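Local coordinates for chloride intracellular channel Clic (Drosophila melanogaster, PDB 2YV7), which might insert into membranes to form pH-dependent chloride channels, and may play a role in ethanol sensitivity, at residues V20-T31 against T58-Q69. Sequence-based numbering, arbitrary orientation.
Sequences VPEIELIIKAST and TISLKVTTVDMQ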
loop_
_atom_site.group_PDB
_atom_site.type_symbol
_atom_site.label_atom_id
_atom_site.label_comp_id
_atom_site.label_asym_id
_atom_site.label_seq_id
_atom_site.Cartn_x
_atom_site.Cartn_y
_atom_site.Cartn_z
ATOM N N VAL A 20 15.016 -21.382 2.649
ATOM C CA VAL A 20 14.362 -20.486 1.668
ATOM C C VAL A 20 15.104 -19.173 1.742
ATOM O O VAL A 20 15.711 -18.892 2.769
ATOM C CB VAL A 20 12.847 -20.239 1.908
ATOM C CG1 VAL A 20 12.043 -21.516 1.576
ATOM C CG2 VAL A 20 12.579 -19.663 3.338
ATOM N N PRO A 21 15.100 -18.392 0.655
ATOM C CA PRO A 21 15.786 -17.094 0.628
ATOM C C PRO A 21 15.263 -16.087 1.654
ATOM O O PRO A 21 14.051 -16.001 1.903
ATOM C CB PRO A 21 15.465 -16.560 -0.759
ATOM C CG PRO A 21 15.114 -17.737 -1.553
ATOM C CD PRO A 21 14.467 -18.698 -0.634
ATOM N N GLU A 22 16.168 -15.330 2.257
ATOM C CA GLU A 22 15.724 -14.216 3.082
ATOM C C GLU A 22 15.730 -12.942 2.253
ATOM O O GLU A 22 16.768 -12.525 1.750
ATOM C CB GLU A 22 16.581 -14.054 4.342
ATOM C CG GLU A 22 16.767 -12.597 4.762
ATOM C CD GLU A 22 16.812 -12.401 6.254
ATOM O OE1 GLU A 22 15.915 -12.936 6.956
ATOM O OE2 GLU A 22 17.729 -11.681 6.715
ATOM N N ILE A 23 14.561 -12.319 2.112
ATOM C CA ILE A 23 14.512 -11.013 1.455
ATOM C C ILE A 23 14.423 -9.938 2.508
ATOM O O ILE A 23 13.672 -10.093 3.473
ATOM C CB ILE A 23 13.310 -10.926 0.455
ATOM C CG1 ILE A 23 13.274 -12.165 -0.446
ATOM C CG2 ILE A 23 13.383 -9.666 -0.416
ATOM C CD1 ILE A 23 14.441 -12.272 -1.435
ATOM N N GLU A 24 15.197 -8.859 2.317
ATOM C CA GLU A 24 15.171 -7.699 3.204
ATOM C C GLU A 24 14.535 -6.523 2.472
ATOM O O GLU A 24 14.951 -6.180 1.371
ATOM C CB GLU A 24 16.567 -7.302 3.685
ATOM C CG GLU A 24 16.528 -6.063 4.601
ATOM C CD GLU A 24 17.892 -5.660 5.223
ATOM O OE1 GLU A 24 18.968 -6.120 4.764
ATOM O OE2 GLU A 24 17.876 -4.841 6.166
ATOM N N LEU A 25 13.490 -5.937 3.064
ATOM C CA LEU A 25 12.896 -4.732 2.504
ATOM C C LEU A 25 13.211 -3.539 3.417
ATOM O O LEU A 25 12.836 -3.528 4.578
ATOM C CB LEU A 25 11.368 -4.877 2.309
ATOM C CG LEU A 25 10.731 -3.655 1.632
ATOM C CD1 LEU A 25 11.211 -3.477 0.195
ATOM C CD2 LEU A 25 9.188 -3.855 1.712
ATOM N N ILE A 26 13.934 -2.570 2.880
ATOM C CA ILE A 26 14.152 -1.341 3.639
ATOM C C ILE A 26 13.011 -0.369 3.380
ATOM O O ILE A 26 12.718 -0.052 2.224
ATOM C CB ILE A 26 15.481 -0.669 3.294
ATOM C CG1 ILE A 26 16.645 -1.663 3.583
ATOM C CG2 ILE A 26 15.643 0.578 4.097
ATOM C CD1 ILE A 26 18.061 -1.040 3.520
ATOM N N ILE A 27 12.413 0.149 4.458
ATOM C CA ILE A 27 11.290 1.116 4.340
ATOM C C ILE A 27 11.535 2.425 5.121
ATOM O O ILE A 27 12.320 2.449 6.041
ATOM C CB ILE A 27 9.900 0.445 4.708
ATOM C CG1 ILE A 27 9.770 0.218 6.213
ATOM C CG2 ILE A 27 9.652 -0.770 3.839
ATOM C CD1 ILE A 27 8.407 -0.400 6.700
ATOM N N LYS A 28 10.840 3.498 4.748
ATOM C CA LYS A 28 10.957 4.812 5.381
ATOM C C LYS A 28 10.188 4.762 6.686
ATOM O O LYS A 28 9.070 4.202 6.734
ATOM C CB LYS A 28 10.313 5.884 4.513
ATOM C CG LYS A 28 11.078 6.238 3.226
ATOM C CD LYS A 28 10.243 7.131 2.292
ATOM C CE LYS A 28 11.146 8.060 1.428
ATOM N NZ LYS A 28 10.404 8.910 0.428
ATOM N N ALA A 29 10.807 5.301 7.738
ATOM C CA ALA A 29 10.210 5.416 9.050
ATOM C C ALA A 29 9.267 6.592 9.094
ATOM O O ALA A 29 9.428 7.578 8.365
ATOM C CB ALA A 29 11.268 5.646 10.126
ATOM N N SER A 30 8.314 6.457 9.995
ATOM C CA SER A 30 7.508 7.545 10.481
ATOM C C SER A 30 8.373 8.763 10.767
ATOM O O SER A 30 9.431 8.674 11.368
ATOM C CB SER A 30 6.834 7.100 11.774
ATOM O OG SER A 30 6.274 8.186 12.490
ATOM N N THR A 31 7.832 9.882 10.358
ATOM C CA THR A 31 8.365 11.196 10.512
ATOM C C THR A 31 7.938 11.779 11.857
ATOM O O THR A 31 8.330 12.875 12.201
ATOM C CB THR A 31 7.799 12.046 9.377
ATOM O OG1 THR A 31 6.418 11.667 9.151
ATOM C CG2 THR A 31 8.617 11.795 8.085
ATOM N N THR A 58 7.778 -19.198 0.257
ATOM C CA THR A 58 8.850 -19.247 -0.750
ATOM C C THR A 58 10.071 -18.452 -0.303
ATOM O O THR A 58 11.185 -18.667 -0.807
ATOM C CB THR A 58 8.424 -18.773 -2.150
ATOM O OG1 THR A 58 7.955 -17.413 -2.088
ATOM C CG2 THR A 58 7.360 -19.717 -2.760
ATOM N N ILE A 59 9.856 -17.554 0.654
ATOM C CA ILE A 59 10.915 -16.646 1.126
ATOM C C ILE A 59 10.733 -16.372 2.607
ATOM O O ILE A 59 9.741 -16.774 3.220
ATOM C CB ILE A 59 10.923 -15.244 0.385
ATOM C CG1 ILE A 59 9.595 -14.510 0.607
ATOM C CG2 ILE A 59 11.271 -15.347 -1.114
ATOM C CD1 ILE A 59 9.666 -13.027 0.247
ATOM N N SER A 60 11.716 -15.654 3.138
ATOM C CA SER A 60 11.757 -15.131 4.475
ATOM C C SER A 60 11.768 -13.614 4.286
ATOM O O SER A 60 12.473 -13.078 3.426
ATOM C CB SER A 60 13.077 -15.578 5.115
ATOM O OG SER A 60 13.156 -15.273 6.470
ATOM N N LEU A 61 10.952 -12.915 5.062
ATOM C CA LEU A 61 10.882 -11.472 4.928
ATOM C C LEU A 61 11.424 -10.814 6.184
ATOM O O LEU A 61 10.944 -11.089 7.274
ATOM C CB LEU A 61 9.420 -11.014 4.699
ATOM C CG LEU A 61 9.259 -9.499 4.467
ATOM C CD1 LEU A 61 10.113 -8.913 3.309
ATOM C CD2 LEU A 61 7.749 -9.102 4.339
ATOM N N LYS A 62 12.359 -9.897 5.979
ATOM C CA LYS A 62 12.914 -9.009 6.986
ATOM C C LYS A 62 12.655 -7.587 6.540
ATOM O O LYS A 62 13.063 -7.182 5.446
ATOM C CB LYS A 62 14.427 -9.253 7.112
ATOM C CG LYS A 62 15.254 -8.261 7.922
ATOM C CD LYS A 62 16.785 -8.665 7.855
ATOM C CE LYS A 62 17.724 -7.708 8.616
ATOM N NZ LYS A 62 19.184 -7.832 8.191
ATOM N N VAL A 63 11.952 -6.844 7.393
ATOM C CA VAL A 63 11.638 -5.442 7.140
ATOM C C VAL A 63 12.459 -4.516 8.049
ATOM O O VAL A 63 12.381 -4.617 9.279
ATOM C CB VAL A 63 10.118 -5.196 7.266
ATOM C CG1 VAL A 63 9.774 -3.712 7.091
ATOM C CG2 VAL A 63 9.370 -6.030 6.226
ATOM N N THR A 64 13.253 -3.647 7.415
ATOM C CA THR A 64 14.150 -2.698 8.070
ATOM C C THR A 64 13.609 -1.285 7.882
ATOM O O THR A 64 13.439 -0.817 6.767
ATOM C CB THR A 64 15.561 -2.733 7.461
ATOM O OG1 THR A 64 16.071 -4.082 7.509
ATOM C CG2 THR A 64 16.494 -1.812 8.208
ATOM N N THR A 65 13.371 -0.597 8.991
ATOM C CA THR A 65 12.868 0.765 8.954
ATOM C C THR A 65 14.025 1.772 9.113
ATOM O O THR A 65 14.820 1.661 10.051
ATOM C CB THR A 65 11.800 0.927 10.059
ATOM O OG1 THR A 65 10.867 -0.158 9.966
ATOM C CG2 THR A 65 11.046 2.151 9.878
ATOM N N VAL A 66 14.142 2.723 8.203
ATOM C CA VAL A 66 15.164 3.779 8.324
ATOM C C VAL A 66 14.556 5.186 8.462
ATOM O O VAL A 66 13.660 5.604 7.713
ATOM C CB VAL A 66 16.212 3.762 7.157
ATOM C CG1 VAL A 66 15.538 3.530 5.853
ATOM C CG2 VAL A 66 16.986 5.086 7.068
ATOM N N ASP A 67 15.084 5.925 9.425
ATOM C CA ASP A 67 14.670 7.313 9.614
ATOM C C ASP A 67 15.513 8.083 8.649
ATOM O O ASP A 67 16.738 8.134 8.793
ATOM C CB ASP A 67 14.943 7.759 11.050
ATOM C CG ASP A 67 14.463 9.177 11.341
ATOM O OD1 ASP A 67 13.976 9.894 10.417
ATOM O OD2 ASP A 67 14.578 9.561 12.525
ATOM N N MET A 68 14.860 8.672 7.662
ATOM C CA MET A 68 15.564 9.308 6.557
ATOM C C MET A 68 16.264 10.616 6.904
ATOM O O MET A 68 17.118 11.090 6.143
ATOM C CB MET A 68 14.649 9.448 5.344
ATOM C CG MET A 68 14.498 8.128 4.578
ATOM S SD MET A 68 16.067 7.423 4.003
ATOM C CE MET A 68 16.332 8.445 2.536
ATOM N N GLN A 69 15.894 11.212 8.056
ATOM C CA GLN A 69 16.657 12.377 8.505
ATOM C C GLN A 69 17.679 12.076 9.625
ATOM O O GLN A 69 18.419 12.961 10.063
ATOM C CB GLN A 69 15.749 13.588 8.788
ATOM C CG GLN A 69 14.280 13.359 8.360
ATOM C CD GLN A 69 13.358 14.553 8.698
ATOM O OE1 GLN A 69 13.800 15.558 9.274
ATOM N NE2 GLN A 69 12.076 14.438 8.335
#
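Glu24 reaches Thr64 and Lys62 because its CG stands opposite the backbone N (chi1 179°) and the chain beyond is extended. Thr64 OG1 gives a hydrogen bond to Glu24 OE2 at 2.4 Å, a spacing shorter than usual, so its exact length is doubtful. The extended Lys62 runs beside Glu24 and brings Lys62 NZ to 3.8 Å from Glu24 OE1, a long salt bridge. Its aliphatic CD meanwhile rests 3.4 Å from Glu22 OE2. Long polar chains suit the end of this face that carries Glu22, Glu24 and Lys62, at or near the surface, where the charges can pair only loosely. Further along it, the beta-branched Ile26 and Val66 meet tightly, CG2 to CG1 at 3.4 Å.

On the other face Leu25, Ile27 and Leu61 meet helix 41-55, and here the side chains are mainly aliphatic. Ile27 swings CG1 between its backbone N and carbonyl carbon (chi1 74°), sending CD1 to Val63 CG1, 3.6 Å away; it also touches Cys43 of the helix. Replaced by an alanine, Ile27 would lose CG1 and CD1, which would probably open a gap beside Val63 CG1 and Cys43. At the N-terminal end Ile23 CG1 packs on Ile59 CD1 at 3.8 Å; past the C-terminal end the small Ala29 lets Thr65 CG2 come close.

Between the faces, eight backbone bonds run from Ser60 N to Pro21 O through Ala29 N to Val66 O; the bond from Val66 N to Ile27 O is nearly straight at 171°. Strand 60-66 thus edges the sheet beside 22-28, the two joined through helix 41-55 in the parallel beta-alpha-beta unit of the thioredoxin-like N-terminal domain of the GST fold.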